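Side-chain contacts in L-amino acid deaminase (Proteus vulgaris, PDB 5I39), which is a membrane-bound flavoenzyme that carries FAD and probably oxidises L-amino acids to the corresponding keto acids with release of ammonia: residues T170-A175 with K329-A334; I283-Q288 with P333-S338; S383-A388 with K395-P400; H101-M106 with T114-Q119. All blocks are in the same frame, centred on the assembly; numbering follows the deposited sequence.

Contact 1 (T170-A175 with K329-A334). With EDO (1,2-ethanediol), chain G.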
# COMPACT_ATOMS: atom_id res chain seq x y z
N THR A 170 -18.72 -15.13 19.89
CA THR A 170 -20.00 -14.80 19.27
C THR A 170 -20.30 -15.80 18.15
O THR A 170 -19.40 -16.18 17.39
CB THR A 170 -20.00 -13.37 18.71
OG1 THR A 170 -19.69 -12.45 19.77
CG2 THR A 170 -21.34 -12.99 18.09
N ASP A 171 -21.56 -16.22 18.07
CA ASP A 171 -22.01 -17.16 17.05
C ASP A 171 -22.29 -16.41 15.74
O ASP A 171 -23.44 -16.14 15.39
CB ASP A 171 -23.25 -17.92 17.56
CG ASP A 171 -23.57 -19.16 16.72
OD1 ASP A 171 -22.69 -19.67 16.00
OD2 ASP A 171 -24.72 -19.63 16.82
N TRP A 172 -21.22 -16.07 15.04
CA TRP A 172 -21.32 -15.35 13.77
C TRP A 172 -21.92 -16.29 12.73
O TRP A 172 -21.54 -17.46 12.66
CB TRP A 172 -19.95 -14.84 13.29
CG TRP A 172 -19.23 -14.00 14.30
CD1 TRP A 172 -18.14 -14.35 15.03
CD2 TRP A 172 -19.57 -12.67 14.71
NE1 TRP A 172 -17.77 -13.32 15.87
CE2 TRP A 172 -18.63 -12.28 15.69
CE3 TRP A 172 -20.58 -11.77 14.35
CZ2 TRP A 172 -18.66 -11.02 16.31
CZ3 TRP A 172 -20.61 -10.52 14.96
CH2 TRP A 172 -19.66 -10.16 15.93
N LYS A 173 -22.87 -15.79 11.95
CA LYS A 173 -23.69 -16.61 11.06
C LYS A 173 -23.39 -16.48 9.57
O LYS A 173 -23.66 -17.41 8.81
CB LYS A 173 -25.18 -16.29 11.27
CG LYS A 173 -25.70 -16.64 12.66
CD LYS A 173 -25.76 -18.15 12.88
CE LYS A 173 -26.48 -18.50 14.17
NZ LYS A 173 -26.64 -19.97 14.36
N ILE A 174 -22.84 -15.35 9.14
CA ILE A 174 -22.66 -15.08 7.72
C ILE A 174 -21.53 -14.09 7.52
O ILE A 174 -21.31 -13.22 8.36
CB ILE A 174 -24.00 -14.58 7.09
CG1 ILE A 174 -23.93 -14.61 5.56
CG2 ILE A 174 -24.38 -13.20 7.61
CD1 ILE A 174 -25.30 -14.61 4.91
N ALA A 175 -20.81 -14.22 6.42
CA ALA A 175 -19.71 -13.30 6.12
C ALA A 175 -19.39 -13.28 4.64
O ALA A 175 -19.65 -14.24 3.92
CB ALA A 175 -18.47 -13.69 6.90
N LYS A 329 -9.64 -9.73 22.73
CA LYS A 329 -9.45 -10.87 23.62
C LYS A 329 -10.76 -11.46 24.13
O LYS A 329 -10.86 -12.67 24.32
CB LYS A 329 -8.55 -10.47 24.79
CG LYS A 329 -7.12 -10.21 24.37
CD LYS A 329 -6.33 -9.46 25.44
CE LYS A 329 -4.95 -9.11 24.93
NZ LYS A 329 -4.17 -8.34 25.93
N ALA A 330 -11.76 -10.62 24.35
CA ALA A 330 -13.09 -11.09 24.75
C ALA A 330 -13.74 -11.91 23.64
O ALA A 330 -14.37 -12.93 23.90
CB ALA A 330 -13.98 -9.92 25.13
N GLU A 331 -13.57 -11.48 22.39
CA GLU A 331 -14.15 -12.18 21.25
C GLU A 331 -13.35 -13.43 20.86
O GLU A 331 -13.93 -14.43 20.44
CB GLU A 331 -14.29 -11.24 20.05
CG GLU A 331 -14.98 -11.84 18.83
CD GLU A 331 -16.34 -12.45 19.12
OE1 GLU A 331 -17.08 -11.92 19.98
OE2 GLU A 331 -16.69 -13.47 18.49
N PHE A 332 -12.03 -13.35 20.99
CA PHE A 332 -11.13 -14.47 20.71
C PHE A 332 -10.18 -14.67 21.89
O PHE A 332 -9.08 -14.12 21.90
CB PHE A 332 -10.34 -14.21 19.42
CG PHE A 332 -11.15 -14.41 18.17
CD1 PHE A 332 -11.27 -15.68 17.60
CD2 PHE A 332 -11.81 -13.35 17.57
CE1 PHE A 332 -12.02 -15.87 16.45
CE2 PHE A 332 -12.56 -13.54 16.42
CZ PHE A 332 -12.67 -14.80 15.86
N PRO A 333 -10.61 -15.47 22.90
CA PRO A 333 -9.78 -15.75 24.07
C PRO A 333 -8.42 -16.39 23.77
O PRO A 333 -7.54 -16.36 24.62
CB PRO A 333 -10.65 -16.69 24.91
CG PRO A 333 -12.05 -16.34 24.52
CD PRO A 333 -11.97 -16.02 23.06
N ALA A 334 -8.25 -16.93 22.56
CA ALA A 334 -6.92 -17.34 22.07
C ALA A 334 -5.85 -16.25 22.21
O ALA A 334 -4.67 -16.57 22.35
CB ALA A 334 -7.01 -17.79 20.62
C1 EDO G . -5.02 -4.97 27.00
O1 EDO G . -5.68 -6.16 26.57
C2 EDO G . -4.13 -5.27 28.20
O2 EDO G . -3.18 -6.30 27.94

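Contact 2 (I283-Q288 with P333-S338)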
# COMPACT_ATOMS: atom_id res chain seq x y z
N ILE A 283 -13.72 -5.15 15.42
CA ILE A 283 -12.73 -6.19 15.70
C ILE A 283 -12.04 -6.58 14.39
O ILE A 283 -12.67 -7.15 13.49
CB ILE A 283 -13.36 -7.42 16.37
CG1 ILE A 283 -14.07 -6.99 17.67
CG2 ILE A 283 -12.30 -8.48 16.67
CD1 ILE A 283 -14.99 -8.04 18.27
N PHE A 284 -10.75 -6.26 14.29
CA PHE A 284 -9.98 -6.44 13.07
C PHE A 284 -8.63 -7.04 13.41
O PHE A 284 -7.90 -6.47 14.22
CB PHE A 284 -9.75 -5.10 12.36
CG PHE A 284 -11.01 -4.32 12.15
CD1 PHE A 284 -11.96 -4.74 11.23
CD2 PHE A 284 -11.26 -3.16 12.88
CE1 PHE A 284 -13.14 -4.03 11.05
CE2 PHE A 284 -12.44 -2.44 12.70
CZ PHE A 284 -13.37 -2.88 11.78
N PHE A 285 -8.30 -8.18 12.80
CA PHE A 285 -6.95 -8.72 12.94
C PHE A 285 -6.50 -9.47 11.71
O PHE A 285 -7.31 -9.91 10.89
CB PHE A 285 -6.81 -9.59 14.20
CG PHE A 285 -7.70 -10.79 14.23
CD1 PHE A 285 -7.31 -11.98 13.62
CD2 PHE A 285 -8.91 -10.76 14.91
CE1 PHE A 285 -8.13 -13.11 13.67
CE2 PHE A 285 -9.73 -11.87 14.96
CZ PHE A 285 -9.34 -13.05 14.35
N ARG A 286 -5.18 -9.61 11.60
CA ARG A 286 -4.53 -10.23 10.45
C ARG A 286 -3.27 -10.94 10.92
O ARG A 286 -2.38 -10.31 11.49
CB ARG A 286 -4.16 -9.18 9.41
CG ARG A 286 -3.36 -9.73 8.25
CD ARG A 286 -2.84 -8.64 7.34
NE ARG A 286 -1.87 -7.77 8.00
CZ ARG A 286 -0.58 -8.04 8.20
NH1 ARG A 286 -0.03 -9.19 7.82
NH2 ARG A 286 0.17 -7.13 8.79
N GLU A 287 -3.18 -12.24 10.66
CA GLU A 287 -1.97 -12.98 10.98
C GLU A 287 -0.83 -12.59 10.05
O GLU A 287 -1.00 -12.59 8.83
CB GLU A 287 -2.20 -14.49 10.90
CG GLU A 287 -1.06 -15.27 11.53
CD GLU A 287 -1.19 -16.77 11.41
OE1 GLU A 287 -2.00 -17.25 10.59
OE2 GLU A 287 -0.44 -17.46 12.12
N GLN A 288 0.31 -12.28 10.64
CA GLN A 288 1.54 -12.00 9.90
C GLN A 288 2.26 -13.30 9.54
O GLN A 288 1.92 -14.37 10.04
CB GLN A 288 2.46 -11.11 10.73
CG GLN A 288 1.86 -9.77 11.08
CD GLN A 288 2.90 -8.66 11.06
OE1 GLN A 288 3.91 -8.72 11.77
NE2 GLN A 288 2.68 -7.68 10.25
N PRO A 333 -10.61 -15.47 22.90
CA PRO A 333 -9.78 -15.75 24.07
C PRO A 333 -8.42 -16.39 23.77
O PRO A 333 -7.54 -16.36 24.62
CB PRO A 333 -10.65 -16.69 24.91
CG PRO A 333 -12.05 -16.34 24.52
CD PRO A 333 -11.97 -16.02 23.06
N ALA A 334 -8.25 -16.93 22.56
CA ALA A 334 -6.92 -17.34 22.07
C ALA A 334 -5.85 -16.25 22.21
O ALA A 334 -4.67 -16.57 22.35
CB ALA A 334 -7.01 -17.79 20.62
N PHE A 335 -6.25 -14.97 22.17
CA PHE A 335 -5.32 -13.84 22.32
C PHE A 335 -5.13 -13.36 23.77
O PHE A 335 -4.39 -12.40 23.99
CB PHE A 335 -5.78 -12.66 21.47
CG PHE A 335 -5.83 -12.94 19.99
CD1 PHE A 335 -4.67 -13.25 19.28
CD2 PHE A 335 -7.04 -12.90 19.30
CE1 PHE A 335 -4.72 -13.50 17.92
CE2 PHE A 335 -7.09 -13.15 17.94
CZ PHE A 335 -5.93 -13.46 17.25
N LYS A 336 -5.77 -14.01 24.74
CA LYS A 336 -5.74 -13.54 26.14
C LYS A 336 -4.33 -13.30 26.69
O LYS A 336 -4.11 -12.32 27.40
CB LYS A 336 -6.51 -14.51 27.05
CG LYS A 336 -6.61 -14.11 28.52
CD LYS A 336 -7.31 -12.78 28.71
CE LYS A 336 -7.50 -12.46 30.18
NZ LYS A 336 -8.38 -11.29 30.36
N GLU A 337 -3.40 -14.19 26.37
CA GLU A 337 -2.01 -14.10 26.85
C GLU A 337 -1.05 -13.43 25.86
O GLU A 337 0.16 -13.39 26.11
CB GLU A 337 -1.48 -15.49 27.22
CG GLU A 337 -2.37 -16.31 28.14
CD GLU A 337 -2.68 -15.62 29.46
OE1 GLU A 337 -1.82 -14.87 29.97
OE2 GLU A 337 -3.79 -15.83 29.99
N SER A 338 -1.57 -12.89 24.76
CA SER A 338 -0.73 -12.22 23.76
C SER A 338 -0.16 -10.92 24.30
O SER A 338 -0.85 -10.17 24.99
CB SER A 338 -1.51 -11.94 22.48
OG SER A 338 -1.86 -13.14 21.82

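Contact 3 (S383-A388 with K395-P400)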
# COMPACT_ATOMS: atom_id res chain seq x y z
N SER A 383 -0.20 0.38 -10.29
CA SER A 383 -0.02 1.83 -10.40
C SER A 383 1.40 2.18 -10.87
O SER A 383 1.58 3.17 -11.57
CB SER A 383 -0.41 2.58 -9.13
OG SER A 383 0.41 2.23 -8.05
N ALA A 384 2.38 1.35 -10.54
CA ALA A 384 3.74 1.52 -11.07
C ALA A 384 3.75 1.43 -12.60
O ALA A 384 4.34 2.27 -13.28
CB ALA A 384 4.67 0.47 -10.49
N GLU A 385 3.12 0.39 -13.13
CA GLU A 385 3.04 0.22 -14.58
C GLU A 385 2.29 1.38 -15.24
O GLU A 385 2.74 1.91 -16.25
CB GLU A 385 2.37 -1.10 -14.95
CG GLU A 385 2.36 -1.34 -16.46
CD GLU A 385 1.74 -2.65 -16.88
OE1 GLU A 385 1.30 -3.42 -16.01
OE2 GLU A 385 1.68 -2.90 -18.09
N LEU A 386 1.14 1.75 -14.67
CA LEU A 386 0.36 2.85 -15.22
C LEU A 386 1.13 4.17 -15.20
O LEU A 386 1.08 4.92 -16.17
CB LEU A 386 -0.97 3.00 -14.48
CG LEU A 386 -1.90 4.11 -15.01
CD1 LEU A 386 -2.24 3.94 -16.49
CD2 LEU A 386 -3.16 4.16 -14.17
N THR A 387 1.85 4.43 -14.12
CA THR A 387 2.65 5.64 -14.00
C THR A 387 3.70 5.70 -15.11
O THR A 387 3.87 6.73 -15.76
CB THR A 387 3.32 5.72 -12.62
OG1 THR A 387 2.31 5.79 -11.61
CG2 THR A 387 4.21 6.93 -12.50
N ALA A 388 4.40 4.59 -15.32
CA ALA A 388 5.38 4.50 -16.38
C ALA A 388 4.74 4.66 -17.77
O ALA A 388 5.28 5.36 -18.62
CB ALA A 388 6.16 3.20 -16.29
N LYS A 395 0.25 3.22 -24.61
CA LYS A 395 -1.12 2.75 -24.38
C LYS A 395 -1.18 2.26 -22.92
O LYS A 395 -0.39 1.41 -22.54
CB LYS A 395 -1.47 1.59 -25.31
CG LYS A 395 -1.53 1.96 -26.79
CD LYS A 395 -1.91 0.77 -27.67
CE LYS A 395 -0.89 -0.36 -27.58
NZ LYS A 395 -1.09 -1.38 -28.64
N PRO A 396 -2.09 2.83 -22.10
CA PRO A 396 -2.02 2.56 -20.66
C PRO A 396 -2.64 1.22 -20.23
O PRO A 396 -3.61 0.76 -20.84
CB PRO A 396 -2.80 3.73 -20.05
CG PRO A 396 -3.78 4.10 -21.10
CD PRO A 396 -3.10 3.87 -22.42
N VAL A 397 -2.08 0.62 -19.18
CA VAL A 397 -2.52 -0.70 -18.70
C VAL A 397 -3.98 -0.72 -18.22
O VAL A 397 -4.70 -1.71 -18.43
CB VAL A 397 -1.58 -1.25 -17.60
CG1 VAL A 397 -1.54 -0.36 -16.36
CG2 VAL A 397 -1.94 -2.69 -17.23
N LEU A 398 -4.41 0.35 -17.58
CA LEU A 398 -5.81 0.52 -17.17
C LEU A 398 -6.27 1.90 -17.60
O LEU A 398 -5.45 2.76 -17.93
CB LEU A 398 -5.97 0.35 -15.65
CG LEU A 398 -5.77 -1.05 -15.06
CD1 LEU A 398 -5.86 -0.99 -13.54
CD2 LEU A 398 -6.78 -2.06 -15.60
N ASP A 399 -7.59 2.08 -17.62
CA ASP A 399 -8.21 3.37 -17.88
C ASP A 399 -7.67 4.41 -16.90
O ASP A 399 -7.88 4.27 -15.69
CB ASP A 399 -9.74 3.24 -17.73
CG ASP A 399 -10.49 4.54 -17.98
OD1 ASP A 399 -9.89 5.53 -18.47
OD2 ASP A 399 -11.70 4.57 -17.70
N PRO A 400 -6.94 5.42 -17.40
CA PRO A 400 -6.35 6.41 -16.49
C PRO A 400 -7.29 7.55 -16.07
O PRO A 400 -6.95 8.30 -15.16
CB PRO A 400 -5.18 6.97 -17.30
CG PRO A 400 -5.63 6.88 -18.71
CD PRO A 400 -6.57 5.70 -18.80

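Contact 4 (H101-M106 with T114-Q119)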
# COMPACT_ATOMS: atom_id res chain seq x y z
N HIS A 101 -3.00 -10.07 -7.93
CA HIS A 101 -2.46 -11.06 -8.86
C HIS A 101 -0.95 -10.91 -9.02
O HIS A 101 -0.21 -11.89 -9.05
CB HIS A 101 -3.17 -10.91 -10.21
CG HIS A 101 -2.76 -11.92 -11.23
ND1 HIS A 101 -2.00 -11.59 -12.33
CD2 HIS A 101 -3.01 -13.24 -11.32
CE1 HIS A 101 -1.80 -12.67 -13.06
NE2 HIS A 101 -2.40 -13.69 -12.47
N ARG A 102 -0.49 -9.67 -9.11
CA ARG A 102 0.94 -9.38 -9.20
C ARG A 102 1.66 -9.61 -7.88
O ARG A 102 2.79 -10.10 -7.88
CB ARG A 102 1.13 -7.96 -9.72
CG ARG A 102 0.66 -7.89 -11.15
CD ARG A 102 0.72 -6.52 -11.72
NE ARG A 102 0.20 -6.51 -13.08
CZ ARG A 102 0.41 -5.54 -13.95
NH1 ARG A 102 1.14 -4.47 -13.62
NH2 ARG A 102 -0.11 -5.63 -15.17
N TRP A 103 1.02 -9.31 -6.76
CA TRP A 103 1.60 -9.69 -5.48
C TRP A 103 1.76 -11.20 -5.35
O TRP A 103 2.76 -11.67 -4.79
CB TRP A 103 0.82 -9.12 -4.30
CG TRP A 103 1.25 -7.72 -3.97
CD1 TRP A 103 0.57 -6.56 -4.23
CD2 TRP A 103 2.48 -7.34 -3.34
NE1 TRP A 103 1.30 -5.48 -3.80
CE2 TRP A 103 2.47 -5.93 -3.25
CE3 TRP A 103 3.57 -8.05 -2.83
CZ2 TRP A 103 3.53 -5.21 -2.67
CZ3 TRP A 103 4.62 -7.34 -2.26
CH2 TRP A 103 4.59 -5.94 -2.18
N ARG A 104 0.83 -11.97 -5.91
CA ARG A 104 0.97 -13.44 -5.94
C ARG A 104 2.18 -13.93 -6.74
O ARG A 104 2.61 -15.06 -6.56
CB ARG A 104 -0.31 -14.10 -6.45
CG ARG A 104 -1.46 -14.03 -5.47
CD ARG A 104 -2.62 -14.90 -5.90
NE ARG A 104 -3.39 -14.38 -7.03
CZ ARG A 104 -4.45 -13.57 -6.95
NH1 ARG A 104 -4.86 -13.08 -5.78
NH2 ARG A 104 -5.09 -13.22 -8.06
N GLU A 105 2.70 -13.09 -7.63
CA GLU A 105 3.94 -13.37 -8.37
C GLU A 105 5.20 -12.84 -7.68
O GLU A 105 6.30 -13.11 -8.16
CB GLU A 105 3.86 -12.71 -9.75
CG GLU A 105 2.69 -13.18 -10.62
CD GLU A 105 2.44 -12.34 -11.85
OE1 GLU A 105 2.92 -11.19 -11.93
OE2 GLU A 105 1.74 -12.82 -12.75
N MSE A 106 5.07 -12.10 -6.59
CA MSE A 106 6.18 -11.26 -6.11
C MSE A 106 7.31 -12.03 -5.48
O MSE A 106 8.47 -11.72 -5.74
CB MSE A 106 5.69 -10.18 -5.15
CG MSE A 106 6.68 -9.01 -5.03
SE MSE A 106 6.74 -7.91 -6.65
CE MSE A 106 4.97 -7.08 -6.44
N THR A 114 8.87 -11.73 0.50
CA THR A 114 8.39 -10.38 0.81
C THR A 114 7.47 -10.34 2.03
O THR A 114 7.12 -9.26 2.49
CB THR A 114 7.59 -9.79 -0.37
OG1 THR A 114 6.41 -10.58 -0.58
CG2 THR A 114 8.43 -9.74 -1.64
N THR A 115 7.10 -11.53 2.52
CA THR A 115 6.00 -11.83 3.46
C THR A 115 4.62 -11.87 2.81
O THR A 115 3.64 -12.17 3.50
CB THR A 115 5.94 -10.96 4.75
OG1 THR A 115 5.53 -9.62 4.45
CG2 THR A 115 7.26 -10.98 5.48
N TYR A 116 4.52 -11.64 1.50
CA TYR A 116 3.21 -11.74 0.87
C TYR A 116 2.68 -13.16 0.98
O TYR A 116 3.40 -14.13 0.70
CB TYR A 116 3.20 -11.33 -0.60
CG TYR A 116 1.78 -11.20 -1.12
CD1 TYR A 116 1.01 -10.08 -0.81
CD2 TYR A 116 1.19 -12.21 -1.88
CE1 TYR A 116 -0.30 -9.95 -1.24
CE2 TYR A 116 -0.12 -12.09 -2.33
CZ TYR A 116 -0.86 -10.96 -2.01
OH TYR A 116 -2.15 -10.80 -2.46
N ARG A 117 1.42 -13.27 1.40
CA ARG A 117 0.71 -14.54 1.48
C ARG A 117 -0.69 -14.36 0.92
O ARG A 117 -1.31 -13.32 1.13
CB ARG A 117 0.58 -15.01 2.94
CG ARG A 117 1.90 -15.22 3.67
CD ARG A 117 2.62 -16.47 3.19
NE ARG A 117 3.86 -16.70 3.94
CZ ARG A 117 5.04 -16.15 3.66
NH1 ARG A 117 5.20 -15.33 2.62
NH2 ARG A 117 6.09 -16.44 4.42
N THR A 118 -1.18 -15.39 0.24
CA THR A 118 -2.60 -15.47 -0.09
C THR A 118 -3.26 -16.12 1.12
O THR A 118 -3.03 -17.30 1.41
CB THR A 118 -2.82 -16.25 -1.39
OG1 THR A 118 -2.23 -15.51 -2.47
CG2 THR A 118 -4.29 -16.40 -1.69
N GLN A 119 -4.06 -15.32 1.81
CA GLN A 119 -4.49 -15.60 3.18
C GLN A 119 -5.99 -15.86 3.34
O GLN A 119 -6.39 -16.75 4.09
CB GLN A 119 -4.09 -14.42 4.04
CG GLN A 119 -4.57 -14.47 5.47
CD GLN A 119 -4.01 -13.32 6.27
OE1 GLN A 119 -4.31 -12.16 5.98
NE2 GLN A 119 -3.18 -13.63 7.26
O HOH W 1 -3.52 -13.09 -3.12

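Contact 1 (T170-A175 with K329-A334)
The carboxylate of E331, in the last turn of helix 318-331, is gripped by T170 and W172 of the loop that leads into strand 175-178, tying the last turn of the helix to the loop that enters the large mixed sheet of this DAO-type flavoprotein fold. The tight part is a two-pronged bond to T170: its backbone N gives to E331 OE2 at 3.0 Å, with an N-H...O angle of 161°, and its OG1 gives to E331 OE1 at 2.7 Å. Both donors arrive on syn sides, somewhat out of the carboxylate plane. W172 NE1 adds a third bond to E331 OE2 at 2.8 Å, but it comes from well above that plane, on the face opposite T170 N, and is less straight at 138°. Three donors hold the buried carboxylate and fix its rotation; so many N-H and O-H groups would probably favour the charged form. E331 reaches them by an extended first step and a bend at chi2 (54°) that turns the carboxylate to the loop, while T170 CG2 covers one face of the W172 indole, 3.6 Å above its plane.

The solvent side is looser. D171 is the centre of an inverse gamma turn, closed by a weak bond from W172 N to T170 O, and its carboxylate takes K173 NZ in a salt bridge within the loop. On the helix, K329 stretches away from the loop to a bound 1,2-ethanediol, probably from the crystallisation liquor. There K329 NZ gives to O1 of the diol at 2.7 Å.

Contact 2 (I283-Q288 with P333-S338)
F335 drives the edge of its ring at the face of F285 in a T-shaped (edge-to-face) pair that joins strand 283-287 of the large mixed sheet to the 3-10 segment and type I turn following helix 318-331. The ring centroids lie 5.2 Å apart with the planes at 68°, a tilted T. F335 CE2 sits over the middle of the F285 ring, 4.1 Å above its plane, and F335 CZ comes to 4.2 Å from F285 CD1, so the CE2-CZ side of the F335 ring leads. F285 is turned to receive it by a chi1 of 61°, which places CG between its backbone N and carbonyl carbon; F335 carries its CG beside the backbone N.

Each ring has further aromatic company: F285 also makes an edge-to-face pair with F332, F335 another with Y293, and L328 of the helix touches both. The result is a buried apolar cluster of F285, F335, F332, Y293 and L328. It lies beside the FAD-binding Y80, whose side chain is about 5 Å from that of F285 and whose carbonyl is held by R286 NH2; the FAD itself is about 12 Å from the F285 side chain. The turn bearing F335 is closed by S338 N giving to F335 O at 3.0 Å, and S338 OG, bonded to S267 O, lies in the plane of the F335 ring at its edge.

Contact 3 (S383-A388 with K395-P400)
L386 on helix 376-392 and V397 in the loop that follows it bring their CA atoms to 5.7 Å as the chain doubles back along the side of its own helix. L386 is at the centre of the packing between the helix and the tail that follows it. With CG anti to the backbone N (chi1 -178°) and a turn at chi2, its CD1 is carried into the bend of the loop, where it meets P396 CB at 3.6 Å and the carbonyl oxygen L398 O at 3.7 Å; P400 CB stands farther off, 4.3 Å from the same CD1. I358 and F403 also pack on this leucine, extending the apolar patch toward strand 357-360.

V397 presses on the helix with both methyls. Its CG1, set between its own backbone N and carbonyl carbon, lies 3.9 Å from L386 CB, close to the helix backbone, and also touches E385 CG. The isopropyl group lies over one face of the E385 carboxylate, with CB above CD and CG2 3.5 Å from E385 OE1. That oxygen is also in a salt bridge with R102. The loop is further held by V397 N, which bonds to D389 on the same helix.

With no hydrogen bond between the two segments, the join rests on van der Waals contact, mostly apolar. V397 CB and CG2 cover one face of the E385 carboxylate, which may shield its salt bridge with R102 somewhat from water.

Contact 4 (H101-M106 with T114-Q119)
The phenol ring of Y116 takes W103 CB over the centre of one face, a CH-pi contact with CB 3.4 Å from the ring centroid and 14° off its normal. Beyond CB, the five-membered ring of W103 runs nearly parallel to Y116, planes 24° apart, but is slid aside so that the rings barely overlap, their centroids 5.1 Å apart. One face of the indole carries the terminal methyl CE of M106, a selenomethionine whose bends at chi2 and chi3 fold it back over the ring; T114 OG1 lies at the indole edge, F184 makes an edge-to-face pair with W103, and W103 NE1 bonds to M377 O. H101 CA lies 3.4 Å above one face of the R104 guanidinium, toward its rim.

In the plane of that guanidinium, at its edge, a water accepts from R104 NH1 at 3.0 Å. The same water meets Y116 OH at 2.7 Å and T118 OG1 at 2.8 Å, bridging the three residues; R104 NH1 also pairs with D180. T118 OG1 touches the chain of R104 at CG, and M106 CG meets T114 CG2. T114 OG1 accepts from Y116 N at 3.0 Å, forming an ST turn, and also bonds to N107.

The contact packs the C-terminal part of helix 90-103 and the residues after it against the start of strand 117-123, which pairs with strand 182-183. P381 of helix 376-392 packs on W103 and M106, M193 of helix 189-199 packs on M106 and T114, and the W103 side chain lies about 7 Å from the bound FAD.

Along the chain contact 4 closes first, and contacts 1 and 2 both end on the stretch after helix 318-331, sharing P333 and A334; contact 3 comes last. Contacts 1 and 2 are neighbours, centres 11 Å apart, touching through F332 and F285. Contact 2 reaches contact 4, centres 22 Å apart, through the large mixed sheet, where Q119 NE2 probably bonds to E287 O. Contact 4 meets contact 3, centres 20 Å apart, by the R102-E385 salt bridge between helices 90-103 and 376-392. Contacts 1 and 3, centres 41 Å apart, lie on opposite sides of the chain's centre. In space the contacts run 1, 2, 4, 3, from the large mixed sheet past the FAD side to helix 376-392.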